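Local coordinates for Lin1840 protein (Listeria innocua serovar 6a, PDB 4ZOC) that probably hydrolyses terminal non-reducing beta-D-glucosyl residues to release beta-D-glucose, as a family 3 glycoside hydrolase involved in beta-1,2-glucan metabolism, at residues L139-R143 / N218-Y223; R146-E152 / G472-A478; T437-E441 / G465-W470. The protein carries 2 engineered substitutions. One frame throughout, in Å; residues are numbered along the deposited sequence.

Interaction 1: L139-R143 / N218-Y223; sequences LDLVR and NYLPAY
Leu141 and Tyr219 meet in a CH-pi contact: CD2 of the leucine hangs over the middle of the tyrosine ring, 3.9 Å from its centroid and 12° off the ring normal. Its chi1 of -175° sets CG opposite the backbone N and sends the branch toward 218-223, where CD2 also comes to 3.5 Å from Asn218 O. Further apolar packing comes from Leu139, whose CB lies 4.0 Å from Ala222 CB and 3.8 Å from Tyr223 CD1.

The direct hydrogen bond is short. Tyr223 OH donates to Asp140 OD1 at 2.6 Å, meeting the oxygen on its anti side, 20° out of the carboxylate plane. Asp140 OD2 is held separately by His192 ND1, and Tyr223 OH has a further partner in Ala195 N, so both polar ends are fixed by more than one bond.

Three waters bridge the segments. One accepts from Tyr223 N and donates to Leu139 O and Tyr219 O while sitting over the Tyr223 ring face; another gathers Leu141 N, Tyr219 O and Tyr223 OH. A third links Leu141 O, at 2.9 Å, to the Tyr219 hydroxyl.

Beyond the leucine, Tyr219 OH lies over one face of the Arg143 guanidinium, 3.8 Å from NH1, and Asn218 turns its amide nitrogen to Glu214. The contact packs the loop after barrel strand 133-134 against the helices that follow the adjacent parallel strand 187-193, within the TIM barrel of the family 3 N-terminal domain.

Interaction 2: R146-E152 / G472-A478; sequences RWGRVME and GEAGSLA. With BGC (beta-D-glucopyranose), chain G.
Glu473 and Arg149 run alongside one another in the same direction, with the glutamate CB over one face of the guanidinium and the carboxylate and guanidinium planes nearly parallel, 9° apart. The carboxylate grips a glucose through both oxygens: O6 of the sugar donates to Glu473 OE1 at 2.5 Å, and O4 donates to Glu473 OE2 at 2.7 Å. CG lies anti to the backbone N and the chain is extended beyond it, which carries these oxygens out to the sugar.

Arg149 NH1 and Glu473 OE1 form a long salt bridge of 3.6 Å. Because this oxygen is well out of the guanidinium plane, no N-H points at it and the attraction is one of charge; a water that accepts from NH1 and donates to OE1 supplies the directed link. Glu152 holds the arginine in turn, side-on and close to its plane, with NE to OE2 at 2.8 Å and NH2 to OE1 at 2.9 Å, fixing the rotation of the guanidinium.

Farther out the backbones interlock. Leu477 N donates to Arg146 O at 3.0 Å, nearly straight at 167°, whereas the bond from Gly472 N to Gly148 O is weak. Gly148 CA approaches Gly475 O to 3.2 Å, a closeness that its lack of a side chain permits beside the type II turn Gly472-Gly475. A water joins Gly148 N to Ser476 OG, which is also bonded to Gly202 O.

Arg572 of the second subunit is hydrogen-bonded to the same glucose. Arg149 and Glu152 thus stand behind the pocket residue Glu473 in a salt-bridge network, where the two family 3 domains and the partner subunit converge.

Interaction 3: T437-E441 / G465-W470; sequences TEYTE and GEKNEW
Tyr439 presents one ring face to Lys467, whose CG is poised above the ring centre, 3.6 Å from the centroid and 9° off the normal. This CH-pi contact involves the aliphatic part of the lysine, and CB of the same residue lies over the middle of the Trp470 ring system. Lys467 therefore serves both aromatics, which are themselves steeply inclined, with their planes 80° apart.

Trp470 reaches the other segment with the outer corner of its six-membered ring: CH2 is 3.9 Å from Tyr439 CB and equally 3.9 Å from Thr440 CG2. Because CG2 stands anti to the carbonyl carbon of Thr440, it is the methyl that meets the indole.

The edge of the tyrosine meets the backbone. Gly465 O lies near the ring plane, 3.5 Å from Tyr439 CD2. No direct hydrogen bond joins the segments, but a water in the plane of the ring accepts from Tyr439 OH at 2.6 Å and donates to Glu466 O at 2.7 Å; the hydroxyl is also hydrogen-bonded to Ser402 OG.

Outside the pair, Gln486 bonds both Tyr439 O and Gly465 N, while Leu588 of the second subunit packs on Trp470. The two loops follow the parallel strands 432-436 and 459-465, which flank strand 393-397, so the contact joins loops at the C-terminal ends of these parallel strands in the alpha/beta C-terminal domain of family 3 glycosidases.

In the fold
From the N terminus, the chain leaves barrel strand 133-134 in one long loop that supplies the first segments of two contacts. Interaction 1 closes back on the helices after strand 187-193, within the barrel. Interaction 2 starts before that closure and ends far beyond it, so the two cross; they touch where Val142 packs against Trp147 and Val150. Interaction 3 opens and closes wholly within the span of interaction 2, joining loops of the C-terminal domain. Its second segment runs almost directly into 472-478, and Leu477 packs near Glu466 and Trp470. Interaction 2 thus ties barrel to C-terminal domain, and interactions 2 and 3 both meet the second subunit.

Interaction 1: L139-R143 / N218-Y223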
loop_
_atom_site.group_PDB
_atom_site.type_symbol
_atom_site.label_atom_id
_atom_site.label_comp_id
_atom_site.label_asym_id
_atom_site.label_seq_id
_atom_site.Cartn_x
_atom_site.Cartn_y
_atom_site.Cartn_z
ATOM N N LEU A 139 -4.546 -18.503 -6.309
ATOM C CA LEU A 139 -4.985 -17.501 -7.310
ATOM C C LEU A 139 -5.034 -16.081 -6.778
ATOM O O LEU A 139 -5.741 -15.219 -7.302
ATOM C CB LEU A 139 -6.315 -17.917 -7.913
ATOM C CG LEU A 139 -6.238 -19.255 -8.670
ATOM C CD1 LEU A 139 -7.634 -19.679 -9.115
ATOM C CD2 LEU A 139 -5.343 -19.130 -9.914
ATOM N N ASP A 140 -4.237 -15.815 -5.736
ATOM C CA ASP A 140 -4.207 -14.480 -5.126
ATOM C C ASP A 140 -3.342 -13.604 -6.026
ATOM O O ASP A 140 -2.127 -13.891 -6.296
ATOM C CB ASP A 140 -3.611 -14.560 -3.701
ATOM C CG ASP A 140 -4.330 -15.591 -2.837
ATOM O OD1 ASP A 140 -5.549 -15.821 -3.011
ATOM O OD2 ASP A 140 -3.679 -16.221 -2.008
ATOM N N LEU A 141 -3.936 -12.507 -6.498
ATOM C CA LEU A 141 -3.213 -11.491 -7.254
ATOM C C LEU A 141 -2.173 -10.854 -6.338
ATOM O O LEU A 141 -2.469 -10.585 -5.154
ATOM C CB LEU A 141 -4.208 -10.413 -7.718
ATOM C CG LEU A 141 -3.674 -9.301 -8.624
ATOM C CD1 LEU A 141 -3.466 -9.911 -9.973
ATOM C CD2 LEU A 141 -4.663 -8.175 -8.669
ATOM N N VAL A 142 -0.956 -10.723 -6.870
ATOM C CA VAL A 142 0.148 -10.164 -6.132
ATOM C C VAL A 142 0.754 -8.946 -6.844
ATOM O O VAL A 142 1.060 -8.977 -8.069
ATOM C CB VAL A 142 1.213 -11.222 -5.798
ATOM C CG1 VAL A 142 0.659 -12.225 -4.822
ATOM C CG2 VAL A 142 1.790 -11.942 -7.047
ATOM N N ARG A 143 0.970 -7.899 -6.049
ATOM C CA ARG A 143 1.667 -6.686 -6.491
ATOM C C ARG A 143 2.834 -6.312 -5.536
ATOM O O ARG A 143 3.421 -5.246 -5.725
ATOM C CB ARG A 143 0.707 -5.550 -6.559
ATOM C CG ARG A 143 -0.343 -5.682 -7.618
ATOM C CD ARG A 143 -1.381 -4.578 -7.426
ATOM N NE ARG A 143 -2.329 -4.585 -8.542
ATOM C CZ ARG A 143 -3.379 -3.776 -8.647
ATOM N NH1 ARG A 143 -3.614 -2.890 -7.716
ATOM N NH2 ARG A 143 -4.195 -3.858 -9.695
ATOM N N ASN A 218 -10.157 -6.715 -10.149
ATOM C CA ASN A 218 -8.795 -7.274 -10.201
ATOM C C ASN A 218 -8.553 -8.521 -9.322
ATOM O O ASN A 218 -7.784 -9.408 -9.687
ATOM C CB ASN A 218 -7.783 -6.191 -9.930
ATOM C CG ASN A 218 -7.704 -5.190 -11.087
ATOM O OD1 ASN A 218 -7.638 -5.573 -12.227
ATOM N ND2 ASN A 218 -7.719 -3.931 -10.789
ATOM N N TYR A 219 -9.231 -8.557 -8.178
ATOM C CA TYR A 219 -8.854 -9.552 -7.151
ATOM C C TYR A 219 -9.703 -10.819 -7.218
ATOM O O TYR A 219 -9.236 -11.880 -6.801
ATOM C CB TYR A 219 -8.929 -8.913 -5.748
ATOM C CG TYR A 219 -7.741 -8.056 -5.541
ATOM C CD1 TYR A 219 -7.716 -6.790 -6.028
ATOM C CD2 TYR A 219 -6.563 -8.559 -4.937
ATOM C CE1 TYR A 219 -6.579 -6.029 -5.930
ATOM C CE2 TYR A 219 -5.471 -7.764 -4.802
ATOM C CZ TYR A 219 -5.492 -6.490 -5.291
ATOM O OH TYR A 219 -4.330 -5.723 -5.240
ATOM N N LEU A 220 -10.946 -10.715 -7.701
ATOM C CA LEU A 220 -11.813 -11.896 -7.797
ATOM C C LEU A 220 -11.773 -12.703 -9.117
ATOM O O LEU A 220 -12.101 -13.892 -9.091
ATOM C CB LEU A 220 -13.258 -11.517 -7.483
ATOM C CG LEU A 220 -13.578 -10.970 -6.097
ATOM C CD1 LEU A 220 -15.081 -10.649 -5.991
ATOM C CD2 LEU A 220 -13.237 -12.040 -5.129
ATOM N N PRO A 221 -11.360 -12.092 -10.249
ATOM C CA PRO A 221 -11.576 -12.815 -11.487
ATOM C C PRO A 221 -10.893 -14.205 -11.571
ATOM O O PRO A 221 -11.487 -15.144 -12.128
ATOM C CB PRO A 221 -10.962 -11.899 -12.504
ATOM C CG PRO A 221 -11.467 -10.522 -12.028
ATOM C CD PRO A 221 -11.123 -10.634 -10.523
ATOM N N ALA A 222 -9.673 -14.359 -11.085
ATOM C CA ALA A 222 -9.011 -15.635 -11.241
ATOM C C ALA A 222 -9.732 -16.699 -10.427
ATOM O O ALA A 222 -9.933 -17.826 -10.940
ATOM C CB ALA A 222 -7.505 -15.567 -10.958
ATOM N N TYR A 223 -10.168 -16.394 -9.210
ATOM C CA TYR A 223 -10.954 -17.394 -8.418
ATOM C C TYR A 223 -12.181 -17.844 -9.237
ATOM O O TYR A 223 -12.524 -19.046 -9.318
ATOM C CB TYR A 223 -11.428 -16.892 -7.050
ATOM C CG TYR A 223 -10.407 -16.265 -6.154
ATOM C CD1 TYR A 223 -9.237 -16.941 -5.747
ATOM C CD2 TYR A 223 -10.568 -14.980 -5.743
ATOM C CE1 TYR A 223 -8.285 -16.340 -4.885
ATOM C CE2 TYR A 223 -9.613 -14.387 -4.947
ATOM C CZ TYR A 223 -8.480 -15.074 -4.522
ATOM O OH TYR A 223 -7.517 -14.344 -3.820
HETATM O O HOH W 1 -8.314 -14.244 -8.014
HETATM O O HOH W 2 -6.835 -12.110 -5.375
HETATM O O HOH W 3 -2.200 -7.670 -4.879
#

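Interaction 2: R146-E152 / G472-A478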
loop_
_atom_site.group_PDB
_atom_site.type_symbol
_atom_site.label_atom_id
_atom_site.label_comp_id
_atom_site.label_asym_id
_atom_site.label_seq_id
_atom_site.Cartn_x
_atom_site.Cartn_y
_atom_site.Cartn_z
ATOM N N ARG A 146 7.426 -8.180 -1.229
ATOM C CA ARG A 146 7.857 -8.408 0.201
ATOM C C ARG A 146 7.199 -9.650 0.709
ATOM O O ARG A 146 7.792 -10.415 1.505
ATOM C CB ARG A 146 7.478 -7.219 1.067
ATOM C CG ARG A 146 8.332 -6.023 0.781
ATOM C CD ARG A 146 7.805 -4.782 1.462
ATOM N NE ARG A 146 6.517 -4.353 0.924
ATOM C CZ ARG A 146 5.940 -3.190 1.215
ATOM N NH1 ARG A 146 6.486 -2.355 2.067
ATOM N NH2 ARG A 146 4.789 -2.859 0.642
ATOM N N TRP A 147 5.979 -9.911 0.270
ATOM C CA TRP A 147 5.176 -11.067 0.740
ATOM C C TRP A 147 5.785 -12.345 0.213
ATOM O O TRP A 147 5.909 -12.568 -1.023
ATOM C CB TRP A 147 3.755 -10.949 0.144
ATOM C CG TRP A 147 2.712 -11.793 0.741
ATOM C CD1 TRP A 147 2.472 -11.959 2.052
ATOM C CD2 TRP A 147 1.711 -12.568 0.064
ATOM N NE1 TRP A 147 1.366 -12.729 2.261
ATOM C CE2 TRP A 147 0.852 -13.107 1.078
ATOM C CE3 TRP A 147 1.375 -12.751 -1.277
ATOM C CZ2 TRP A 147 -0.289 -13.895 0.783
ATOM C CZ3 TRP A 147 0.293 -13.546 -1.585
ATOM C CH2 TRP A 147 -0.545 -14.110 -0.558
ATOM N N GLY A 148 6.095 -13.270 1.129
ATOM C CA GLY A 148 6.728 -14.520 0.746
ATOM C C GLY A 148 5.920 -15.428 -0.131
ATOM O O GLY A 148 6.462 -16.230 -0.884
ATOM N N ARG A 149 4.623 -15.273 -0.055
ATOM C CA ARG A 149 3.669 -16.135 -0.813
ATOM C C ARG A 149 3.495 -15.738 -2.283
ATOM O O ARG A 149 2.812 -16.441 -2.992
ATOM C CB ARG A 149 2.317 -16.167 -0.080
ATOM C CG ARG A 149 2.494 -16.603 1.370
ATOM C CD ARG A 149 1.167 -16.990 2.040
ATOM N NE ARG A 149 0.842 -18.329 1.564
ATOM C CZ ARG A 149 0.108 -19.240 2.197
ATOM N NH1 ARG A 149 -0.471 -18.989 3.368
ATOM N NH2 ARG A 149 -0.030 -20.427 1.625
ATOM N N VAL A 150 4.182 -14.704 -2.790
ATOM C CA VAL A 150 4.204 -14.429 -4.198
ATOM C C VAL A 150 4.656 -15.673 -4.956
ATOM O O VAL A 150 4.222 -15.851 -6.110
ATOM C CB VAL A 150 5.059 -13.202 -4.638
ATOM C CG1 VAL A 150 4.470 -11.928 -4.018
ATOM C CG2 VAL A 150 6.507 -13.334 -4.253
ATOM N N MET A 151 5.495 -16.520 -4.347
ATOM C CA MET A 151 6.010 -17.699 -5.075
ATOM C C MET A 151 4.893 -18.648 -5.504
ATOM O O MET A 151 5.094 -19.446 -6.385
ATOM C CB MET A 151 7.000 -18.487 -4.218
ATOM C CG MET A 151 6.423 -18.964 -2.852
ATOM S SD MET A 151 6.744 -20.690 -2.439
ATOM C CE MET A 151 5.874 -21.503 -3.751
ATOM N N GLU A 152 3.758 -18.567 -4.826
ATOM C CA GLU A 152 2.576 -19.447 -5.061
ATOM C C GLU A 152 1.658 -18.949 -6.135
ATOM O O GLU A 152 0.803 -19.688 -6.564
ATOM C CB GLU A 152 1.773 -19.611 -3.776
ATOM C CG GLU A 152 2.516 -20.312 -2.653
ATOM C CD GLU A 152 1.830 -20.036 -1.340
ATOM O OE1 GLU A 152 0.695 -20.523 -1.150
ATOM O OE2 GLU A 152 2.458 -19.376 -0.477
ATOM N N GLY A 472 7.734 -18.201 0.904
ATOM C CA GLY A 472 6.627 -19.047 1.302
ATOM C C GLY A 472 5.817 -18.426 2.431
ATOM O O GLY A 472 5.899 -17.231 2.707
ATOM N N GLU A 473 4.941 -19.223 3.049
ATOM C CA GLU A 473 4.146 -18.684 4.110
ATOM C C GLU A 473 4.990 -18.141 5.324
ATOM O O GLU A 473 5.883 -18.821 5.826
ATOM C CB GLU A 473 3.122 -19.695 4.589
ATOM C CG GLU A 473 2.220 -19.189 5.742
ATOM C CD GLU A 473 1.229 -20.255 6.249
ATOM O OE1 GLU A 473 1.150 -21.362 5.598
ATOM O OE2 GLU A 473 0.547 -20.018 7.288
ATOM N N ALA A 474 4.684 -16.908 5.765
ATOM C CA ALA A 474 5.359 -16.293 6.918
ATOM C C ALA A 474 6.854 -16.112 6.667
ATOM O O ALA A 474 7.690 -16.154 7.601
ATOM C CB ALA A 474 5.074 -17.050 8.219
ATOM N N GLY A 475 7.163 -15.865 5.411
ATOM C CA GLY A 475 8.492 -15.490 4.930
ATOM C C GLY A 475 8.473 -14.093 4.299
ATOM O O GLY A 475 8.751 -13.930 3.126
ATOM N N SER A 476 8.068 -13.092 5.062
ATOM C CA SER A 476 8.010 -11.731 4.573
ATOM C C SER A 476 9.365 -11.074 4.766
ATOM O O SER A 476 9.922 -11.114 5.923
ATOM C CB SER A 476 6.962 -10.941 5.391
ATOM O OG SER A 476 5.621 -11.323 5.050
ATOM N N LEU A 477 9.772 -10.322 3.744
ATOM C CA LEU A 477 10.973 -9.537 3.796
ATOM C C LEU A 477 10.657 -8.099 3.595
ATOM O O LEU A 477 10.154 -7.730 2.532
ATOM C CB LEU A 477 11.973 -9.920 2.734
ATOM C CG LEU A 477 12.751 -11.156 2.742
ATOM C CD1 LEU A 477 13.748 -11.150 1.560
ATOM C CD2 LEU A 477 13.468 -11.189 4.086
ATOM N N ALA A 478 10.983 -7.260 4.559
ATOM C CA ALA A 478 10.774 -5.831 4.343
ATOM C C ALA A 478 11.627 -5.221 3.280
ATOM O O ALA A 478 11.128 -4.346 2.527
ATOM C CB ALA A 478 10.922 -5.071 5.645
HETATM C C2 BGC G . 1.251 -24.538 10.890
HETATM C C3 BGC G . 0.251 -23.400 10.490
HETATM C C4 BGC G . 0.264 -23.090 8.948
HETATM C C5 BGC G . 0.102 -24.448 8.229
HETATM C C6 BGC G . 0.104 -24.205 6.754
HETATM C C1 BGC G . 0.905 -25.741 10.090
HETATM O O1 BGC G . 1.738 -26.862 10.472
HETATM O O2 BGC G . 1.174 -24.845 12.278
HETATM O O3 BGC G . 0.540 -22.218 11.266
HETATM O O4 BGC G . -0.729 -22.073 8.543
HETATM O O5 BGC G . 1.067 -25.440 8.711
HETATM O O6 BGC G . 1.404 -23.744 6.399
HETATM O O HOH W 4 5.216 -13.876 3.858
HETATM O O HOH W 5 -1.398 -21.597 4.576
#

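Interaction 3: T437-E441 / G465-W470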
loop_
_atom_site.group_PDB
_atom_site.type_symbol
_atom_site.label_atom_id
_atom_site.label_comp_id
_atom_site.label_asym_id
_atom_site.label_seq_id
_atom_site.Cartn_x
_atom_site.Cartn_y
_atom_site.Cartn_z
ATOM N N THR A 437 30.119 -20.982 -1.783
ATOM C CA THR A 437 30.205 -20.009 -0.729
ATOM C C THR A 437 28.910 -20.094 0.037
ATOM O O THR A 437 27.954 -20.750 -0.439
ATOM C CB THR A 437 30.396 -18.559 -1.248
ATOM O OG1 THR A 437 29.291 -18.137 -2.068
ATOM C CG2 THR A 437 31.668 -18.443 -2.026
ATOM N N GLU A 438 28.889 -19.466 1.206
ATOM C CA GLU A 438 27.717 -19.444 2.082
ATOM C C GLU A 438 26.688 -18.409 1.619
ATOM O O GLU A 438 27.031 -17.413 0.950
ATOM C CB GLU A 438 28.129 -19.152 3.520
ATOM C CG GLU A 438 28.968 -20.242 4.193
ATOM C CD GLU A 438 29.237 -19.892 5.627
ATOM O OE1 GLU A 438 30.060 -18.995 5.906
ATOM O OE2 GLU A 438 28.560 -20.465 6.482
ATOM N N TYR A 439 25.421 -18.642 1.961
ATOM C CA TYR A 439 24.362 -17.696 1.554
ATOM C C TYR A 439 24.522 -16.283 2.085
ATOM O O TYR A 439 24.078 -15.332 1.409
ATOM C CB TYR A 439 23.009 -18.228 2.042
ATOM C CG TYR A 439 22.411 -19.330 1.191
ATOM C CD1 TYR A 439 22.765 -20.655 1.372
ATOM C CD2 TYR A 439 21.571 -19.016 0.133
ATOM C CE1 TYR A 439 22.184 -21.663 0.649
ATOM C CE2 TYR A 439 20.989 -20.006 -0.600
ATOM C CZ TYR A 439 21.329 -21.349 -0.352
ATOM O OH TYR A 439 20.712 -22.325 -1.066
ATOM N N THR A 440 25.116 -16.101 3.264
ATOM C CA THR A 440 25.125 -14.767 3.874
ATOM C C THR A 440 26.532 -14.223 4.223
ATOM O O THR A 440 26.664 -13.218 4.898
ATOM C CB THR A 440 24.238 -14.765 5.149
ATOM O OG1 THR A 440 24.850 -15.589 6.169
ATOM C CG2 THR A 440 22.848 -15.290 4.842
ATOM N N GLU A 441 27.591 -14.914 3.809
ATOM C CA GLU A 441 28.945 -14.521 4.205
ATOM C C GLU A 441 29.791 -14.408 2.921
ATOM O O GLU A 441 29.504 -15.056 1.896
ATOM C CB GLU A 441 29.559 -15.585 5.181
ATOM C CG GLU A 441 28.827 -15.900 6.486
ATOM C CD GLU A 441 28.851 -14.771 7.456
ATOM O OE1 GLU A 441 29.395 -13.670 7.051
ATOM O OE2 GLU A 441 28.253 -14.923 8.556
ATOM N N GLY A 465 21.460 -16.718 -4.845
ATOM C CA GLY A 465 20.015 -16.872 -4.580
ATOM C C GLY A 465 19.567 -16.951 -3.140
ATOM O O GLY A 465 20.334 -16.782 -2.201
ATOM N N GLU A 466 18.245 -17.087 -3.010
ATOM C CA GLU A 466 17.626 -17.193 -1.746
ATOM C C GLU A 466 17.561 -18.621 -1.247
ATOM O O GLU A 466 17.327 -19.516 -2.007
ATOM C CB GLU A 466 16.161 -16.689 -1.804
ATOM C CG GLU A 466 15.977 -15.206 -2.215
ATOM C CD GLU A 466 14.533 -14.781 -2.096
ATOM O OE1 GLU A 466 13.676 -15.412 -2.775
ATOM O OE2 GLU A 466 14.265 -13.802 -1.307
ATOM N N LYS A 467 17.607 -18.789 0.081
ATOM C CA LYS A 467 17.117 -20.031 0.688
ATOM C C LYS A 467 15.614 -20.043 0.542
ATOM O O LYS A 467 14.959 -18.981 0.667
ATOM C CB LYS A 467 17.426 -20.117 2.159
ATOM C CG LYS A 467 18.902 -20.106 2.506
ATOM C CD LYS A 467 19.072 -20.291 4.001
ATOM C CE LYS A 467 20.100 -21.360 4.292
ATOM N NZ LYS A 467 20.962 -20.770 5.327
ATOM N N ASN A 468 15.025 -21.236 0.351
ATOM C CA ASN A 468 13.556 -21.211 0.143
ATOM C C ASN A 468 12.815 -20.709 1.375
ATOM O O ASN A 468 11.758 -20.080 1.239
ATOM C CB ASN A 468 12.951 -22.524 -0.378
ATOM C CG ASN A 468 12.632 -23.496 0.701
ATOM O OD1 ASN A 468 11.743 -23.269 1.518
ATOM N ND2 ASN A 468 13.394 -24.555 0.770
ATOM N N GLU A 469 13.387 -20.897 2.568
ATOM C CA GLU A 469 12.682 -20.481 3.802
ATOM C C GLU A 469 12.581 -18.953 3.968
ATOM O O GLU A 469 11.922 -18.455 4.863
ATOM C CB GLU A 469 13.405 -21.042 5.033
ATOM C CG GLU A 469 14.787 -20.493 5.217
ATOM C CD GLU A 469 15.503 -21.016 6.457
ATOM O OE1 GLU A 469 15.833 -22.174 6.505
ATOM O OE2 GLU A 469 15.739 -20.299 7.402
ATOM N N TRP A 470 13.236 -18.207 3.087
ATOM C CA TRP A 470 13.070 -16.751 3.100
ATOM C C TRP A 470 11.822 -16.283 2.372
ATOM O O TRP A 470 11.570 -15.118 2.325
ATOM C CB TRP A 470 14.283 -16.120 2.511
ATOM C CG TRP A 470 15.568 -16.386 3.301
ATOM C CD1 TRP A 470 15.660 -16.836 4.555
ATOM C CD2 TRP A 470 16.918 -16.181 2.837
ATOM N NE1 TRP A 470 16.956 -16.993 4.909
ATOM C CE2 TRP A 470 17.777 -16.624 3.877
ATOM C CE3 TRP A 470 17.472 -15.741 1.616
ATOM C CZ2 TRP A 470 19.184 -16.554 3.809
ATOM C CZ3 TRP A 470 18.915 -15.677 1.510
ATOM C CH2 TRP A 470 19.751 -16.091 2.625
HETATM O O HOH W 6 18.637 -21.779 -2.591
#